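Local coordinates for protein phosphomethylpyrimidine kinase (Pyrococcus furiosus, PDB 2PB9) that probably phosphorylates hydroxymethylpyrimidine and its monophosphate and, through its C-terminal ThiN domain, probably joins the resulting diphosphate to thiazole phosphate, yielding thiamine phosphate, at residues Glu11-Asn14 with Ala15-Phe19; Val58-Asn62 with Ser63-Val67. One frame throughout, in Å; residues are numbered along the deposited sequence.

Contact 1 (Glu11-Asn14 with Ala15-Phe19)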
loop_
_atom_site.group_PDB
_atom_site.type_symbol
_atom_site.label_atom_id
_atom_site.label_comp_id
_atom_site.label_asym_id
_atom_site.label_seq_id
_atom_site.Cartn_x
_atom_site.Cartn_y
_atom_site.Cartn_z
ATOM N N GLU A 11 -32.933 8.360 -21.967
ATOM C CA GLU A 11 -32.810 7.059 -21.335
ATOM C C GLU A 11 -31.943 7.089 -20.076
ATOM O O GLU A 11 -32.258 6.430 -19.080
ATOM C CB GLU A 11 -32.268 6.041 -22.345
ATOM C CG GLU A 11 -33.275 5.717 -23.441
ATOM C CD GLU A 11 -33.010 4.394 -24.156
ATOM O OE1 GLU A 11 -33.949 3.907 -24.830
ATOM O OE2 GLU A 11 -31.886 3.843 -24.055
ATOM N N LEU A 12 -30.862 7.860 -20.116
ATOM C CA LEU A 12 -29.983 7.953 -18.969
ATOM C C LEU A 12 -30.655 8.802 -17.897
ATOM O O LEU A 12 -30.713 8.420 -16.727
ATOM C CB LEU A 12 -28.629 8.555 -19.376
ATOM C CG LEU A 12 -27.586 8.726 -18.260
ATOM C CD1 LEU A 12 -27.480 7.439 -17.462
ATOM C CD2 LEU A 12 -26.240 9.110 -18.850
ATOM N N THR A 13 -31.180 9.950 -18.301
ATOM C CA THR A 13 -31.841 10.829 -17.355
ATOM C C THR A 13 -32.957 10.088 -16.615
ATOM O O THR A 13 -33.225 10.374 -15.452
ATOM C CB THR A 13 -32.403 12.088 -18.069
ATOM O OG1 THR A 13 -31.314 12.927 -18.479
ATOM C CG2 THR A 13 -33.312 12.873 -17.151
ATOM N N ASN A 14 -33.606 9.134 -17.274
ATOM C CA ASN A 14 -34.670 8.382 -16.616
ATOM C C ASN A 14 -34.061 7.408 -15.621
ATOM O O ASN A 14 -34.474 7.353 -14.458
ATOM C CB ASN A 14 -35.511 7.584 -17.622
ATOM C CG ASN A 14 -36.364 8.469 -18.520
ATOM O OD1 ASN A 14 -37.025 9.406 -18.056
ATOM N ND2 ASN A 14 -36.365 8.164 -19.817
ATOM N N ALA A 15 -33.079 6.638 -16.085
ATOM C CA ALA A 15 -32.411 5.652 -15.241
ATOM C C ALA A 15 -31.900 6.307 -13.964
ATOM O O ALA A 15 -32.060 5.768 -12.874
ATOM C CB ALA A 15 -31.256 5.000 -16.004
ATOM N N VAL A 16 -31.285 7.473 -14.107
ATOM C CA VAL A 16 -30.765 8.209 -12.964
ATOM C C VAL A 16 -31.896 8.549 -11.993
ATOM O O VAL A 16 -31.721 8.495 -10.774
ATOM C CB VAL A 16 -30.070 9.516 -13.425
ATOM C CG1 VAL A 16 -29.668 10.351 -12.224
ATOM C CG2 VAL A 16 -28.849 9.184 -14.270
ATOM N N ARG A 17 -33.055 8.904 -12.539
ATOM C CA ARG A 17 -34.193 9.241 -11.703
ATOM C C ARG A 17 -34.671 7.968 -11.011
ATOM O O ARG A 17 -34.975 7.971 -9.822
ATOM C CB ARG A 17 -35.325 9.856 -12.535
ATOM C CG ARG A 17 -36.140 10.889 -11.751
ATOM C CD ARG A 17 -37.489 11.265 -12.385
ATOM N NE ARG A 17 -37.386 11.829 -13.735
ATOM C CZ ARG A 17 -37.344 11.106 -14.853
ATOM N NH1 ARG A 17 -37.397 9.775 -14.795
ATOM N NH2 ARG A 17 -37.251 11.711 -16.034
ATOM N N GLU A 18 -34.722 6.867 -11.749
ATOM C CA GLU A 18 -35.156 5.628 -11.135
ATOM C C GLU A 18 -34.094 5.099 -10.163
ATOM O O GLU A 18 -34.415 4.546 -9.114
ATOM C CB GLU A 18 -35.483 4.574 -12.197
ATOM C CG GLU A 18 -35.968 3.267 -11.585
ATOM C CD GLU A 18 -36.508 2.283 -12.608
ATOM O OE1 GLU A 18 -35.858 2.083 -13.654
ATOM O OE2 GLU A 18 -37.580 1.692 -12.360
ATOM N N PHE A 19 -32.825 5.263 -10.537
ATOM C CA PHE A 19 -31.786 4.834 -9.617
ATOM C C PHE A 19 -31.938 5.454 -8.233
ATOM O O PHE A 19 -31.944 4.790 -7.229
ATOM C CB PHE A 19 -30.402 5.158 -10.176
ATOM C CG PHE A 19 -29.290 4.865 -9.217
ATOM C CD1 PHE A 19 -28.890 3.561 -8.980
ATOM C CD2 PHE A 19 -28.650 5.893 -8.548
ATOM C CE1 PHE A 19 -27.867 3.287 -8.092
ATOM C CE2 PHE A 19 -27.627 5.625 -7.659
ATOM C CZ PHE A 19 -27.235 4.321 -7.430
#

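Contact 2 (Val58-Asn62 with Ser63-Val67)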
loop_
_atom_site.group_PDB
_atom_site.type_symbol
_atom_site.label_atom_id
_atom_site.label_comp_id
_atom_site.label_asym_id
_atom_site.label_seq_id
_atom_site.Cartn_x
_atom_site.Cartn_y
_atom_site.Cartn_z
ATOM N N VAL A 58 -24.225 11.421 -5.032
ATOM C CA VAL A 58 -23.612 11.222 -3.717
ATOM C C VAL A 58 -24.593 10.853 -2.600
ATOM O O VAL A 58 -25.809 11.034 -2.742
ATOM C CB VAL A 58 -22.855 12.511 -3.304
ATOM C CG1 VAL A 58 -21.919 12.933 -4.415
ATOM C CG2 VAL A 58 -23.836 13.642 -3.030
ATOM N N LYS A 59 -24.064 10.326 -1.494
ATOM C CA LYS A 59 -24.922 9.982 -0.359
ATOM C C LYS A 59 -25.490 11.300 0.141
ATOM O O LYS A 59 -24.752 12.264 0.367
ATOM C CB LYS A 59 -24.148 9.339 0.799
ATOM C CG LYS A 59 -23.562 7.953 0.562
ATOM C CD LYS A 59 -23.255 7.281 1.919
ATOM C CE LYS A 59 -22.273 6.081 1.817
ATOM N NZ LYS A 59 -22.772 4.814 1.132
ATOM N N TYR A 60 -26.801 11.361 0.296
ATOM C CA TYR A 60 -27.382 12.580 0.798
ATOM C C TYR A 60 -27.715 12.273 2.257
ATOM O O TYR A 60 -26.808 12.076 3.068
ATOM C CB TYR A 60 -28.607 12.963 -0.031
ATOM C CG TYR A 60 -28.938 14.434 0.055
ATOM C CD1 TYR A 60 -27.926 15.394 0.100
ATOM C CD2 TYR A 60 -30.261 14.869 0.122
ATOM C CE1 TYR A 60 -28.230 16.756 0.219
ATOM C CE2 TYR A 60 -30.574 16.219 0.238
ATOM C CZ TYR A 60 -29.559 17.156 0.290
ATOM O OH TYR A 60 -29.876 18.484 0.444
ATOM N N GLY A 61 -28.981 12.225 2.626
ATOM C CA GLY A 61 -29.253 11.897 4.011
ATOM C C GLY A 61 -29.101 10.393 4.059
ATOM O O GLY A 61 -28.001 9.861 3.910
ATOM N N ASN A 62 -30.225 9.714 4.256
ATOM C CA ASN A 62 -30.251 8.268 4.264
ATOM C C ASN A 62 -30.715 7.968 2.857
ATOM O O ASN A 62 -31.593 7.137 2.630
ATOM C CB ASN A 62 -31.268 7.741 5.277
ATOM C CG ASN A 62 -31.370 6.218 5.268
ATOM O OD1 ASN A 62 -30.725 5.544 4.458
ATOM N ND2 ASN A 62 -32.189 5.673 6.165
ATOM N N SER A 63 -30.133 8.692 1.912
ATOM C CA SER A 63 -30.475 8.520 0.513
ATOM C C SER A 63 -29.347 8.986 -0.396
ATOM O O SER A 63 -28.226 9.226 0.051
ATOM C CB SER A 63 -31.767 9.279 0.187
ATOM O OG SER A 63 -31.654 10.642 0.542
ATOM N N VAL A 64 -29.654 9.111 -1.678
ATOM C CA VAL A 64 -28.666 9.529 -2.649
ATOM C C VAL A 64 -29.181 10.726 -3.425
ATOM O O VAL A 64 -30.383 10.987 -3.466
ATOM C CB VAL A 64 -28.353 8.392 -3.631
ATOM C CG1 VAL A 64 -28.119 7.106 -2.859
ATOM C CG2 VAL A 64 -29.491 8.234 -4.630
ATOM N N LYS A 65 -28.267 11.455 -4.049
ATOM C CA LYS A 65 -28.662 12.621 -4.807
ATOM C C LYS A 65 -27.722 12.850 -5.967
ATOM O O LYS A 65 -26.506 12.772 -5.817
ATOM C CB LYS A 65 -28.678 13.845 -3.887
ATOM C CG LYS A 65 -29.076 15.144 -4.555
ATOM C CD LYS A 65 -29.179 16.272 -3.542
ATOM C CE LYS A 65 -29.435 17.604 -4.225
ATOM N NZ LYS A 65 -29.639 18.692 -3.235
ATOM N N ALA A 66 -28.300 13.100 -7.137
ATOM C CA ALA A 66 -27.520 13.386 -8.336
ATOM C C ALA A 66 -27.283 14.876 -8.227
ATOM O O ALA A 66 -28.225 15.656 -8.290
ATOM C CB ALA A 66 -28.327 13.071 -9.584
ATOM N N VAL A 67 -26.033 15.278 -8.047
ATOM C CA VAL A 67 -25.736 16.698 -7.884
ATOM C C VAL A 67 -26.153 17.571 -9.051
ATOM O O VAL A 67 -26.492 18.729 -8.861
ATOM C CB VAL A 67 -24.236 16.937 -7.615
ATOM C CG1 VAL A 67 -23.954 18.435 -7.535
ATOM C CG2 VAL A 67 -23.835 16.250 -6.321
#

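Contact 1 (Glu11-Asn14 with Ala15-Phe19)
Asn14 and Arg17 lie side by side one helical turn apart, and the amide oxygen of the first receives the guanidinium of the second. Arg17 NH2 donates to Asn14 OD1 over 3.1 Å, the oxygen sitting at the guanidinium edge and in its plane. Arg17 NH1 adds a weak second bond to the same OD1, so one acceptor takes two N-H groups, although the amide and guanidinium planes are 42° apart. A bend at chi3 (-59°) folds the arginine back over the preceding turn, where Thr13 O lies over one guanidinium face, toward its rim.

The backbone here is the middle of helix 5-21 in the ThiN domain, with i to i+4 bonding. Val16 N reaches Leu12 O at 2.8 Å, and Glu18 N reaches Asn14 O at 2.8 Å; Ala15 N donates to Glu11 O. Arg17 N is shared between Thr13 O and, weakly, Asn14 O. On the buried side, Leu12 CD1 meets Val16 CG2 at 3.9 Å, and Leu12 continues onto Phe35, Tyr37 and Val70. Thr13 OG1 is satisfied within the helix by Tyr9 O, whereas the Glu18 carboxylate reaches helix 176-185, where it forms a salt bridge with Lys184.

Contact 2 (Val58-Asn62 with Ser63-Val67)
With CG anti to the backbone N in both residues (chi1 -157° in Tyr60, 180° in Lys65), the two side chains leave the backbone side by side and point the same way. Lys65 stays extended beyond CG, which runs its methylene chain along the ring face. Lys65 CD sits 3.7 Å from the Tyr60 ring centroid and 4° off the normal, a CH-pi contact over the middle of the face. Nearer the backbone, Lys65 CB approaches Tyr60 CG at 4.0 Å. Beyond the ring, Lys65 NZ bonds to Val67 O of the second subunit, while Lys54 of that subunit makes a cation-pi contact with Tyr60.

The pair sits at the turn end of a two-stranded antiparallel beta hairpin, Tyr60 in the connection and Lys65 on strand 64-66. Val58, on strand 57-59, and Lys65 form its hydrogen-bonded pair, Val58 N to Lys65 O and Lys65 N to Val58 O both measuring 2.8 Å. Lys59 and Val64 follow as a non-hydrogen-bonded pair, with Val64 CA 3.2 Å from Val58 O in a CA-H...O contact. At the turn, Tyr60 N donates to Ser63 O at 2.6 Å. The side chains of Lys59 and Val64 diverge, and Lys59 NZ is bonded to the carbonyl oxygens of Val25 and Ile28.

In the fold
Contact 1 comes first along the chain and contact 2 follows, their centres about 15 Å apart within the same ThiN domain. The helix of 11-19 packs against strands 35-38 and 70-72 of the seven-stranded mixed sheet and against helix 176-185, whereas 58-67 forms a separate two-stranded hairpin. The two meet directly where Val16 CG1 lies 4.0 Å from Ala66 CB, and Glu20, further along helix 5-21, accepts a hydrogen bond from Ala66 N. No other chain of the four-chain assembly touches contact 1, but contact 2 faces a second subunit, where Val67 packs on Val67 of that subunit. The hairpin thus links a helix of the domain to a subunit interface.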